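PDB 6ILU: lysin from Bacillus phage PBC5, which binds the bacterial cell wall as the SH3b-type binding domain of a phage endolysin, probably directing the enzyme to its peptidoglycan substrate. Local coordinates for residues Y80-K85 / E133-T138; E29-P34 / K67-N72; V14-Y19 / K43-V48. All blocks are in the same frame, centred on the assembly; numbering follows the deposited sequence.

In the fold
The chain folds as two small beta lobes, and the three contacts fall at both ends of it. Contacts 3 and 2 come first along the sequence and interleave, because 29-34 lies between 14-19 and 43-48 while 67-72 follows both. Their centres are about 16 Å apart. Contact 1 opens later, with its centre about 23 Å from contact 3 and 27 Å from contact 2, on the opposite side of the chain's centre from contact 2. All three reach one curled antiparallel sheet. Strand 75-84 carries contact 1 and neighbours strand 13-17 of contact 3, where Tyr80 packs on Lys47 and Val14. This sheet thus joins the two lobes.

Contact 1 of 3, residues Y80-K85 / E133-T138; sequences YKVRSK and EHVTIT. With EDO (1,2-ethanediol), chain K; SO4 (sulfate ion), chain C; SO4 (sulfate ion), chain G; SO4 (sulfate ion), chain D.
Strands 81-84 and 135-138 run antiparallel as direct neighbours, with segment axes 4.5 Å apart at closest. Backbone bonds form a regular ladder. Lys81 pairs with Thr138 through both amides, and Arg83 likewise with Thr136. The straightest bond runs from Lys81 N to Thr138 O (2.8 Å, 168° at the hydrogen), nearly along the C=O axis. Lys85 N extends the ladder to His134 O.

Val82 and Ile137 are the apolar pair on one face, CG2 to CG1 at 4.2 Å. Two contacts flank it. Tyr80 CB meets Ile137 CG2 at 3.7 Å, the side chains crossing at about a right angle. Val82 CG1, anti to its backbone N (chi1 -176°), reaches Val135 CB at 3.7 Å. Val122 of strand 121-123 packs on Val82, Val135 and Ile137.

Polar groups gather on the other face. One water accepts from Arg83 NH1 at 2.9 Å and donates to Lys81 O and Thr138 OG1. It also bonds Thr136 OG1, so it links both strands. A second water joins Thr136 OG1 to Ser84 O. Arg83 NE donates to O1 and NH2 to O2 of an ethanediol. Lys140 gives Arg83 a salt bridge through its C-terminal carboxylate, and its O is hydrogen-bonded to Thr138 OG1.

At the end of the pair, the extended Lys85 chain brings NZ to Glu133 O (3.0 Å), above the carbonyl plane. His134 NE2 donates almost straight to a sulfate oxygen (179°), while ND1 bonds Tyr86 OH. This sulfate and the ethanediol probably come from the crystallisation liquor. The arrangement is an antiparallel pair of an SH3b-type beta fold, in which 135-138, the chain's last strand, joins strand 75-84.

Contact 2 of 3, residues E29-P34 / K67-N72; sequences ERPSDP and KQWAYN
Pro31 sits on the indole of Trp69, and this is the tight part of the contact. Pro31 CG lies 3.8 Å from the centroid of the five-membered ring and 15° off the ring normal, a CH-pi contact over the face. The same CG is 3.7 Å from Trp69 CE2, and Pro31 CD is 3.7 Å from Trp69 NE1. Pro31 CB joins in near Trp69 CD2 and CG. Trp69 CB points toward the loop, and with CG anti to the carbonyl carbon (chi1 -69°) the indole lies with one face under Pro31. Ala50 and Tyr52 of strand 46-52, with Met60 and Cys62, also pack on the indole.

Pro34 makes a smaller touch. Its CG approaches Tyr71 OH at 3.4 Å, and the side chains cross at about a right angle.

The other end is loose and faces solvent. Lys67 and Arg30 are exposed there, Glu29 partly so. Glu29 and Lys67 lie side by side and point the same way, but Glu29 OE2 stays 4.3 Å from Lys67 NZ, beyond a salt bridge. Arg30 turns away from strand 69-71 and serves its own loop. Its NE and NH2 both donate to Asp33 O, the NE bond being 2.7 Å long and in the guanidinium plane. This side-on grip braces the type I turn from Arg30 to Asp33, which Asp33 N to Arg30 O closes. The arrangement is a proline-bearing beta turn between strands 25-29 and 35-40 of an SH3b-type fold, with Pro31 over Trp69 of strand 69-71.

Contact 3 of 3, residues V14-Y19 / K43-V48; sequences VALSIY and KIPYKV
Ala15 and Tyr46 form the hydrogen-bonded pair between strands 14-17 and 46-48. Ala15 N donates to Tyr46 O at 2.9 Å with an almost straight angle of 179°. Tyr46 N returns the bond to Ala15 O, also in the carbonyl plane. Val14 and Lys47 are the adjacent non-hydrogen-bonded pair.

Small apolar touches flank these bonds. Ala15 CB meets Val48 CG2 at 3.7 Å, and both side chains touch Ile61 of strand 60-62. On the opposite face, Val14 CG1, anti to its backbone N, lies alongside Pro45 CB at 3.7 Å. Leu16 CD1 reaches the backbone carbonyl of Ile44, 3.6 Å from its C.

The strands part beyond Pro45, and a water bridges the gap. It accepts from Ser17 N and donates to Ile44 O. With 133° between their directions, the two strands are neighbours in the curled sheet of this SH3b-type domain, where strand 13-17 also pairs with strand 75-84.

Lys43 closes the far end. Its CG is anti to the backbone N (chi1 -178°), and the chain is extended beyond it, crossing Leu16 at about a right angle. Its NZ donates to Tyr19 O at 2.8 Å, from above the carbonyl plane, and weakly to Ser17 O at 3.1 Å. One ammonium group thus holds the carbonyl that ends the strand and that of Tyr19 two residues on.

Ser17 and Tyr19 form an ST turn, in which Ser17 OG accepts from Tyr19 N (3.0 Å). Tyr19 stacks on the ring of Tyr23, Lys43 N bonds Asp21 OD1, and Tyr46 OH is hydrogen-bonded to Lys42 O.

Contact 1 of 3, residues Y80-K85 / E133-T138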
loop_
_atom_site.group_PDB
_atom_site.type_symbol
_atom_site.label_atom_id
_atom_site.label_comp_id
_atom_site.label_asym_id
_atom_site.label_seq_id
_atom_site.Cartn_x
_atom_site.Cartn_y
_atom_site.Cartn_z
ATOM N N TYR A 80 -5.485 -2.537 -2.381
ATOM C CA TYR A 80 -5.533 -2.896 -3.785
ATOM C C TYR A 80 -4.899 -4.278 -3.972
ATOM O O TYR A 80 -3.951 -4.649 -3.285
ATOM C CB TYR A 80 -4.820 -1.844 -4.629
ATOM C CG TYR A 80 -5.565 -0.527 -4.723
ATOM C CD1 TYR A 80 -6.860 -0.375 -4.216
ATOM C CD2 TYR A 80 -4.962 0.568 -5.354
ATOM C CE1 TYR A 80 -7.534 0.826 -4.351
ATOM C CE2 TYR A 80 -5.608 1.752 -5.474
ATOM C CZ TYR A 80 -6.893 1.891 -4.967
ATOM O OH TYR A 80 -7.537 3.101 -5.094
ATOM N N LYS A 81 -5.478 -5.052 -4.891
ATOM C CA LYS A 81 -5.076 -6.434 -5.143
ATOM C C LYS A 81 -4.270 -6.523 -6.435
ATOM O O LYS A 81 -4.659 -5.961 -7.487
ATOM C CB LYS A 81 -6.316 -7.350 -5.237
ATOM C CG LYS A 81 -7.212 -7.199 -4.020
ATOM C CD LYS A 81 -6.581 -7.865 -2.830
ATOM C CE LYS A 81 -7.452 -7.664 -1.587
ATOM N NZ LYS A 81 -6.923 -8.430 -0.447
ATOM N N VAL A 82 -3.152 -7.250 -6.335
ATOM C CA VAL A 82 -2.202 -7.376 -7.442
ATOM C C VAL A 82 -2.289 -8.778 -8.013
ATOM O O VAL A 82 -2.141 -9.758 -7.272
ATOM C CB VAL A 82 -0.750 -7.062 -6.959
ATOM C CG1 VAL A 82 0.251 -7.097 -8.146
ATOM C CG2 VAL A 82 -0.687 -5.651 -6.263
ATOM N N ARG A 83 -2.545 -8.885 -9.323
ATOM C CA ARG A 83 -2.656 -10.202 -9.965
ATOM C C ARG A 83 -1.844 -10.223 -11.228
ATOM O O ARG A 83 -1.848 -9.247 -11.964
ATOM C CB ARG A 83 -4.101 -10.527 -10.284
ATOM C CG ARG A 83 -4.974 -10.747 -9.052
ATOM C CD ARG A 83 -6.423 -10.916 -9.529
ATOM N NE ARG A 83 -7.366 -11.095 -8.429
ATOM C CZ ARG A 83 -8.024 -10.100 -7.840
ATOM N NH1 ARG A 83 -7.827 -8.839 -8.225
ATOM N NH2 ARG A 83 -8.884 -10.369 -6.853
ATOM N N SER A 84 -1.148 -11.320 -11.488
ATOM C CA SER A 84 -0.500 -11.487 -12.809
ATOM C C SER A 84 -1.482 -11.290 -13.970
ATOM O O SER A 84 -2.662 -11.686 -13.888
ATOM C CB SER A 84 0.142 -12.884 -12.920
ATOM O OG SER A 84 0.707 -13.065 -14.209
ATOM N N LYS A 85 -0.987 -10.713 -15.070
ATOM C CA LYS A 85 -1.776 -10.657 -16.298
ATOM C C LYS A 85 -1.735 -11.991 -17.047
ATOM O O LYS A 85 -2.477 -12.176 -17.998
ATOM C CB LYS A 85 -1.276 -9.546 -17.248
ATOM C CG LYS A 85 -1.545 -8.123 -16.760
ATOM C CD LYS A 85 -1.097 -7.114 -17.818
ATOM C CE LYS A 85 -1.384 -5.676 -17.361
ATOM N NZ LYS A 85 -0.802 -4.693 -18.364
ATOM N N GLU A 133 3.561 -3.270 -15.593
ATOM C CA GLU A 133 3.087 -3.739 -16.898
ATOM C C GLU A 133 2.692 -5.223 -16.848
ATOM O O GLU A 133 1.952 -5.678 -17.721
ATOM C CB GLU A 133 4.138 -3.512 -17.995
ATOM C CG GLU A 133 5.336 -4.366 -17.871
ATOM C CD GLU A 133 6.472 -3.918 -18.768
ATOM O OE1 GLU A 133 6.766 -4.632 -19.737
ATOM O OE2 GLU A 133 7.062 -2.850 -18.499
ATOM N N HIS A 134 3.193 -5.972 -15.872
ATOM C CA HIS A 134 2.917 -7.407 -15.844
ATOM C C HIS A 134 1.728 -7.801 -14.967
ATOM O O HIS A 134 1.357 -8.978 -14.915
ATOM C CB HIS A 134 4.148 -8.168 -15.352
ATOM C CG HIS A 134 5.328 -8.056 -16.271
ATOM N ND1 HIS A 134 5.241 -8.309 -17.622
ATOM C CD2 HIS A 134 6.628 -7.766 -16.020
ATOM C CE1 HIS A 134 6.431 -8.136 -18.178
ATOM N NE2 HIS A 134 7.294 -7.835 -17.220
ATOM N N VAL A 135 1.150 -6.834 -14.277
ATOM C CA VAL A 135 0.079 -7.142 -13.326
ATOM C C VAL A 135 -1.090 -6.194 -13.456
ATOM O O VAL A 135 -0.959 -5.108 -14.011
ATOM C CB VAL A 135 0.603 -7.050 -11.862
ATOM C CG1 VAL A 135 1.613 -8.196 -11.575
ATOM C CG2 VAL A 135 1.183 -5.645 -11.568
ATOM N N THR A 136 -2.255 -6.603 -12.948
ATOM C CA THR A 136 -3.337 -5.674 -12.692
ATOM C C THR A 136 -3.313 -5.288 -11.208
ATOM O O THR A 136 -2.947 -6.107 -10.346
ATOM C CB THR A 136 -4.707 -6.258 -13.040
ATOM O OG1 THR A 136 -4.900 -7.536 -12.397
ATOM C CG2 THR A 136 -4.841 -6.476 -14.604
ATOM N N ILE A 137 -3.694 -4.043 -10.926
ATOM C CA ILE A 137 -3.765 -3.520 -9.553
ATOM C C ILE A 137 -5.144 -2.938 -9.439
ATOM O O ILE A 137 -5.435 -1.945 -10.099
ATOM C CB ILE A 137 -2.716 -2.434 -9.273
ATOM C CG1 ILE A 137 -1.297 -2.970 -9.500
ATOM C CG2 ILE A 137 -2.905 -1.799 -7.834
ATOM C CD1 ILE A 137 -0.180 -1.881 -9.425
ATOM N N THR A 138 -6.029 -3.597 -8.688
ATOM C CA THR A 138 -7.452 -3.224 -8.731
ATOM C C THR A 138 -8.042 -3.126 -7.317
ATOM O O THR A 138 -7.440 -3.619 -6.378
ATOM C CB THR A 138 -8.282 -4.242 -9.553
ATOM O OG1 THR A 138 -8.087 -5.548 -9.016
ATOM C CG2 THR A 138 -7.863 -4.243 -11.059
HETATM C C1 EDO K . -9.594 -13.963 -7.770
HETATM O O1 EDO K . -8.510 -13.934 -8.722
HETATM C C2 EDO K . -9.057 -14.335 -6.401
HETATM O O2 EDO K . -9.232 -13.203 -5.542
HETATM S S SO4 C . 10.836 -8.082 -16.479
HETATM O O1 SO4 C . 12.119 -7.403 -16.422
HETATM O O2 SO4 C . 10.102 -8.014 -15.223
HETATM O O3 SO4 C . 10.103 -7.390 -17.558
HETATM O O4 SO4 C . 11.067 -9.474 -16.818
HETATM S S SO4 G . -4.263 -2.394 -16.937
HETATM O O1 SO4 G . -3.799 -3.071 -15.725
HETATM O O2 SO4 G . -4.481 -0.962 -16.693
HETATM O O3 SO4 G . -5.512 -3.016 -17.375
HETATM O O4 SO4 G . -3.250 -2.554 -17.979
HETATM S S SO4 D . -6.553 -8.463 3.633
HETATM O O1 SO4 D . -6.341 -7.248 4.425
HETATM O O2 SO4 D . -7.102 -9.507 4.492
HETATM O O3 SO4 D . -5.299 -8.924 3.054
HETATM O O4 SO4 D . -7.504 -8.216 2.555
HETATM O O HOH W 1 -5.918 -7.234 -9.800
HETATM O O HOH W 2 -4.842 -9.854 -13.838
#

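Contact 2 of 3, residues E29-P34 / K67-N72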
loop_
_atom_site.group_PDB
_atom_site.type_symbol
_atom_site.label_atom_id
_atom_site.label_comp_id
_atom_site.label_asym_id
_atom_site.label_seq_id
_atom_site.Cartn_x
_atom_site.Cartn_y
_atom_site.Cartn_z
ATOM N N GLU A 29 3.905 13.301 10.822
ATOM C CA GLU A 29 5.047 13.171 9.908
ATOM C C GLU A 29 6.089 12.244 10.559
ATOM O O GLU A 29 5.958 11.891 11.748
ATOM C CB GLU A 29 5.652 14.545 9.572
ATOM C CG GLU A 29 6.136 15.295 10.752
ATOM C CD GLU A 29 6.622 16.699 10.377
ATOM O OE1 GLU A 29 7.636 16.803 9.675
ATOM O OE2 GLU A 29 5.993 17.691 10.789
ATOM N N ARG A 30 7.085 11.801 9.772
ATOM C CA ARG A 30 8.229 11.009 10.292
ATOM C C ARG A 30 7.783 9.639 10.839
ATOM O O ARG A 30 7.811 9.365 12.051
ATOM C CB ARG A 30 9.012 11.791 11.392
ATOM C CG ARG A 30 10.401 11.173 11.630
ATOM C CD ARG A 30 11.295 11.992 12.540
ATOM N NE ARG A 30 10.770 11.929 13.910
ATOM C CZ ARG A 30 11.306 12.578 14.938
ATOM N NH1 ARG A 30 12.389 13.352 14.770
ATOM N NH2 ARG A 30 10.766 12.459 16.156
ATOM N N PRO A 31 7.435 8.722 9.940
ATOM C CA PRO A 31 6.719 7.525 10.426
ATOM C C PRO A 31 7.564 6.584 11.268
ATOM O O PRO A 31 6.986 5.843 12.056
ATOM C CB PRO A 31 6.239 6.849 9.121
ATOM C CG PRO A 31 7.116 7.424 8.072
ATOM C CD PRO A 31 7.395 8.852 8.472
ATOM N N SER A 32 8.897 6.642 11.191
ATOM C CA SER A 32 9.634 5.793 12.119
ATOM C C SER A 32 9.626 6.314 13.574
ATOM O O SER A 32 9.960 5.576 14.492
ATOM C CB SER A 32 11.075 5.606 11.684
ATOM O OG SER A 32 11.805 6.801 11.923
ATOM N N ASP A 33 9.263 7.581 13.791
ATOM C CA ASP A 33 9.215 8.154 15.161
ATOM C C ASP A 33 8.267 9.352 15.090
ATOM O O ASP A 33 8.712 10.525 15.043
ATOM C CB ASP A 33 10.621 8.558 15.634
ATOM C CG ASP A 33 10.675 9.014 17.093
ATOM O OD1 ASP A 33 9.623 9.085 17.790
ATOM O OD2 ASP A 33 11.807 9.328 17.554
ATOM N N PRO A 34 6.951 9.072 15.039
ATOM C CA PRO A 34 5.952 10.029 14.514
ATOM C C PRO A 34 5.856 11.324 15.315
ATOM O O PRO A 34 5.896 11.295 16.562
ATOM C CB PRO A 34 4.642 9.204 14.561
ATOM C CG PRO A 34 5.158 7.749 14.338
ATOM C CD PRO A 34 6.367 7.726 15.236
ATOM N N LYS A 67 3.130 14.936 5.675
ATOM C CA LYS A 67 2.430 15.143 6.972
ATOM C C LYS A 67 1.085 14.399 7.139
ATOM O O LYS A 67 0.305 14.754 8.033
ATOM C CB LYS A 67 2.241 16.664 7.176
ATOM C CG LYS A 67 3.563 17.404 7.182
ATOM C CD LYS A 67 3.398 18.889 7.408
ATOM C CE LYS A 67 3.152 19.158 8.891
ATOM N NZ LYS A 67 3.195 20.606 9.231
ATOM N N GLN A 68 0.826 13.380 6.324
ATOM C CA GLN A 68 -0.450 12.657 6.389
ATOM C C GLN A 68 -0.273 11.184 6.685
ATOM O O GLN A 68 -1.043 10.353 6.205
ATOM C CB GLN A 68 -1.219 12.873 5.082
ATOM C CG GLN A 68 -1.874 14.276 5.017
ATOM C CD GLN A 68 -0.984 15.339 4.411
ATOM O OE1 GLN A 68 -0.410 15.114 3.346
ATOM N NE2 GLN A 68 -0.908 16.526 5.050
ATOM N N TRP A 69 0.700 10.850 7.532
ATOM C CA TRP A 69 0.799 9.457 8.013
ATOM C C TRP A 69 -0.140 9.182 9.179
ATOM O O TRP A 69 -0.344 10.043 10.043
ATOM C CB TRP A 69 2.234 9.143 8.487
ATOM C CG TRP A 69 3.230 9.084 7.367
ATOM C CD1 TRP A 69 4.055 10.074 6.983
ATOM C CD2 TRP A 69 3.477 7.974 6.501
ATOM N NE1 TRP A 69 4.850 9.660 5.910
ATOM C CE2 TRP A 69 4.493 8.356 5.617
ATOM C CE3 TRP A 69 2.954 6.673 6.434
ATOM C CZ2 TRP A 69 5.013 7.477 4.636
ATOM C CZ3 TRP A 69 3.435 5.803 5.471
ATOM C CH2 TRP A 69 4.447 6.206 4.567
ATOM N N ALA A 70 -0.684 7.959 9.205
ATOM C CA ALA A 70 -1.591 7.573 10.278
ATOM C C ALA A 70 -1.370 6.094 10.597
ATOM O O ALA A 70 -0.968 5.321 9.731
ATOM C CB ALA A 70 -3.048 7.809 9.887
ATOM N N TYR A 71 -1.666 5.688 11.819
ATOM C CA TYR A 71 -1.473 4.262 12.134
ATOM C C TYR A 71 -2.532 3.371 11.482
ATOM O O TYR A 71 -3.736 3.657 11.591
ATOM C CB TYR A 71 -1.486 4.046 13.652
ATOM C CG TYR A 71 -0.276 4.585 14.356
ATOM C CD1 TYR A 71 0.955 3.953 14.238
ATOM C CD2 TYR A 71 -0.351 5.728 15.145
ATOM C CE1 TYR A 71 2.093 4.444 14.896
ATOM C CE2 TYR A 71 0.780 6.211 15.799
ATOM C CZ TYR A 71 1.990 5.561 15.678
ATOM O OH TYR A 71 3.085 6.026 16.370
ATOM N N ASN A 72 -2.083 2.264 10.854
ATOM C CA ASN A 72 -3.019 1.304 10.260
ATOM C C ASN A 72 -4.087 0.863 11.230
ATOM O O ASN A 72 -5.213 0.602 10.819
ATOM C CB ASN A 72 -2.309 0.032 9.755
ATOM C CG ASN A 72 -1.323 0.319 8.637
ATOM O OD1 ASN A 72 -0.719 1.399 8.585
ATOM N ND2 ASN A 72 -1.166 -0.645 7.728
#

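Contact 3 of 3, residues V14-Y19 / K43-V48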
loop_
_atom_site.group_PDB
_atom_site.type_symbol
_atom_site.label_atom_id
_atom_site.label_comp_id
_atom_site.label_asym_id
_atom_site.label_seq_id
_atom_site.Cartn_x
_atom_site.Cartn_y
_atom_site.Cartn_z
ATOM N N VAL A 14 -7.647 1.654 0.142
ATOM C CA VAL A 14 -8.602 2.637 0.658
ATOM C C VAL A 14 -8.841 2.362 2.156
ATOM O O VAL A 14 -9.176 1.231 2.547
ATOM C CB VAL A 14 -9.948 2.574 -0.126
ATOM C CG1 VAL A 14 -10.948 3.550 0.461
ATOM C CG2 VAL A 14 -9.732 2.859 -1.625
ATOM N N ALA A 15 -8.721 3.395 2.988
ATOM C CA ALA A 15 -8.833 3.283 4.461
ATOM C C ALA A 15 -10.080 3.994 5.011
ATOM O O ALA A 15 -10.438 5.073 4.541
ATOM C CB ALA A 15 -7.583 3.890 5.099
ATOM N N LEU A 16 -10.742 3.381 5.977
ATOM C CA LEU A 16 -11.868 4.010 6.648
ATOM C C LEU A 16 -11.668 3.917 8.155
ATOM O O LEU A 16 -11.380 2.843 8.654
ATOM C CB LEU A 16 -13.157 3.296 6.231
ATOM C CG LEU A 16 -14.416 3.835 6.890
ATOM C CD1 LEU A 16 -14.784 5.211 6.259
ATOM C CD2 LEU A 16 -15.489 2.801 6.639
ATOM N N SER A 17 -11.759 5.045 8.857
ATOM C CA SER A 17 -11.638 5.083 10.320
ATOM C C SER A 17 -12.465 3.997 11.011
ATOM O O SER A 17 -13.636 3.794 10.656
ATOM C CB SER A 17 -12.106 6.438 10.857
ATOM O OG SER A 17 -12.027 6.476 12.289
ATOM N N ILE A 18 -11.878 3.353 12.018
ATOM C CA ILE A 18 -12.668 2.446 12.873
ATOM C C ILE A 18 -13.525 3.181 13.926
ATOM O O ILE A 18 -14.366 2.563 14.587
ATOM C CB ILE A 18 -11.770 1.413 13.620
ATOM C CG1 ILE A 18 -10.868 2.122 14.651
ATOM C CG2 ILE A 18 -10.956 0.574 12.593
ATOM C CD1 ILE A 18 -10.051 1.134 15.569
ATOM N N TYR A 19 -13.315 4.488 14.065
ATOM C CA TYR A 19 -14.003 5.295 15.096
ATOM C C TYR A 19 -15.256 5.952 14.515
ATOM O O TYR A 19 -15.427 5.995 13.297
ATOM C CB TYR A 19 -13.046 6.366 15.635
ATOM C CG TYR A 19 -11.824 5.759 16.257
ATOM C CD1 TYR A 19 -11.865 5.249 17.555
ATOM C CD2 TYR A 19 -10.646 5.647 15.542
ATOM C CE1 TYR A 19 -10.748 4.670 18.115
ATOM C CE2 TYR A 19 -9.539 5.058 16.097
ATOM C CZ TYR A 19 -9.589 4.585 17.368
ATOM O OH TYR A 19 -8.487 4.003 17.918
ATOM N N LYS A 43 -15.235 11.385 8.820
ATOM C CA LYS A 43 -15.116 9.987 8.467
ATOM C C LYS A 43 -15.682 9.699 7.082
ATOM O O LYS A 43 -16.892 9.667 6.887
ATOM C CB LYS A 43 -15.838 9.120 9.500
ATOM C CG LYS A 43 -15.708 7.647 9.196
ATOM C CD LYS A 43 -16.335 6.876 10.353
ATOM C CE LYS A 43 -16.286 5.392 10.060
ATOM N NZ LYS A 43 -16.641 4.546 11.204
ATOM N N ILE A 44 -14.780 9.546 6.122
ATOM C CA ILE A 44 -15.094 9.107 4.770
ATOM C C ILE A 44 -13.966 8.173 4.337
ATOM O O ILE A 44 -12.896 8.177 4.945
ATOM C CB ILE A 44 -15.181 10.284 3.772
ATOM C CG1 ILE A 44 -13.922 11.125 3.871
ATOM C CG2 ILE A 44 -16.406 11.131 3.998
ATOM C CD1 ILE A 44 -13.776 12.059 2.702
ATOM N N PRO A 45 -14.172 7.400 3.266
ATOM C CA PRO A 45 -13.014 6.622 2.791
ATOM C C PRO A 45 -11.883 7.534 2.270
ATOM O O PRO A 45 -12.168 8.517 1.579
ATOM C CB PRO A 45 -13.595 5.777 1.652
ATOM C CG PRO A 45 -15.064 5.728 1.896
ATOM C CD PRO A 45 -15.415 7.050 2.557
ATOM N N TYR A 46 -10.629 7.213 2.609
ATOM C CA TYR A 46 -9.468 7.962 2.145
ATOM C C TYR A 46 -8.542 7.054 1.351
ATOM O O TYR A 46 -8.207 5.981 1.826
ATOM C CB TYR A 46 -8.696 8.555 3.326
ATOM C CG TYR A 46 -9.461 9.667 4.043
ATOM C CD1 TYR A 46 -9.507 10.943 3.514
ATOM C CD2 TYR A 46 -10.126 9.411 5.244
ATOM C CE1 TYR A 46 -10.201 11.975 4.164
ATOM C CE2 TYR A 46 -10.840 10.424 5.909
ATOM C CZ TYR A 46 -10.860 11.703 5.358
ATOM O OH TYR A 46 -11.571 12.690 6.012
ATOM N N LYS A 47 -8.103 7.497 0.168
ATOM C CA LYS A 47 -7.134 6.722 -0.599
ATOM C C LYS A 47 -5.782 6.673 0.133
ATOM O O LYS A 47 -5.348 7.657 0.737
ATOM C CB LYS A 47 -6.952 7.302 -2.009
ATOM C CG LYS A 47 -6.099 6.367 -2.929
ATOM C CD LYS A 47 -6.183 6.791 -4.422
ATOM C CE LYS A 47 -7.614 6.682 -4.938
ATOM N NZ LYS A 47 -7.710 7.205 -6.333
ATOM N N VAL A 48 -5.163 5.497 0.139
ATOM C CA VAL A 48 -3.849 5.291 0.739
ATOM C C VAL A 48 -2.797 5.337 -0.378
ATOM O O VAL A 48 -2.928 4.629 -1.399
ATOM C CB VAL A 48 -3.787 3.916 1.413
ATOM C CG1 VAL A 48 -2.391 3.643 1.935
ATOM C CG2 VAL A 48 -4.833 3.846 2.595
HETATM O O HOH W 3 -12.187 7.542 7.587
#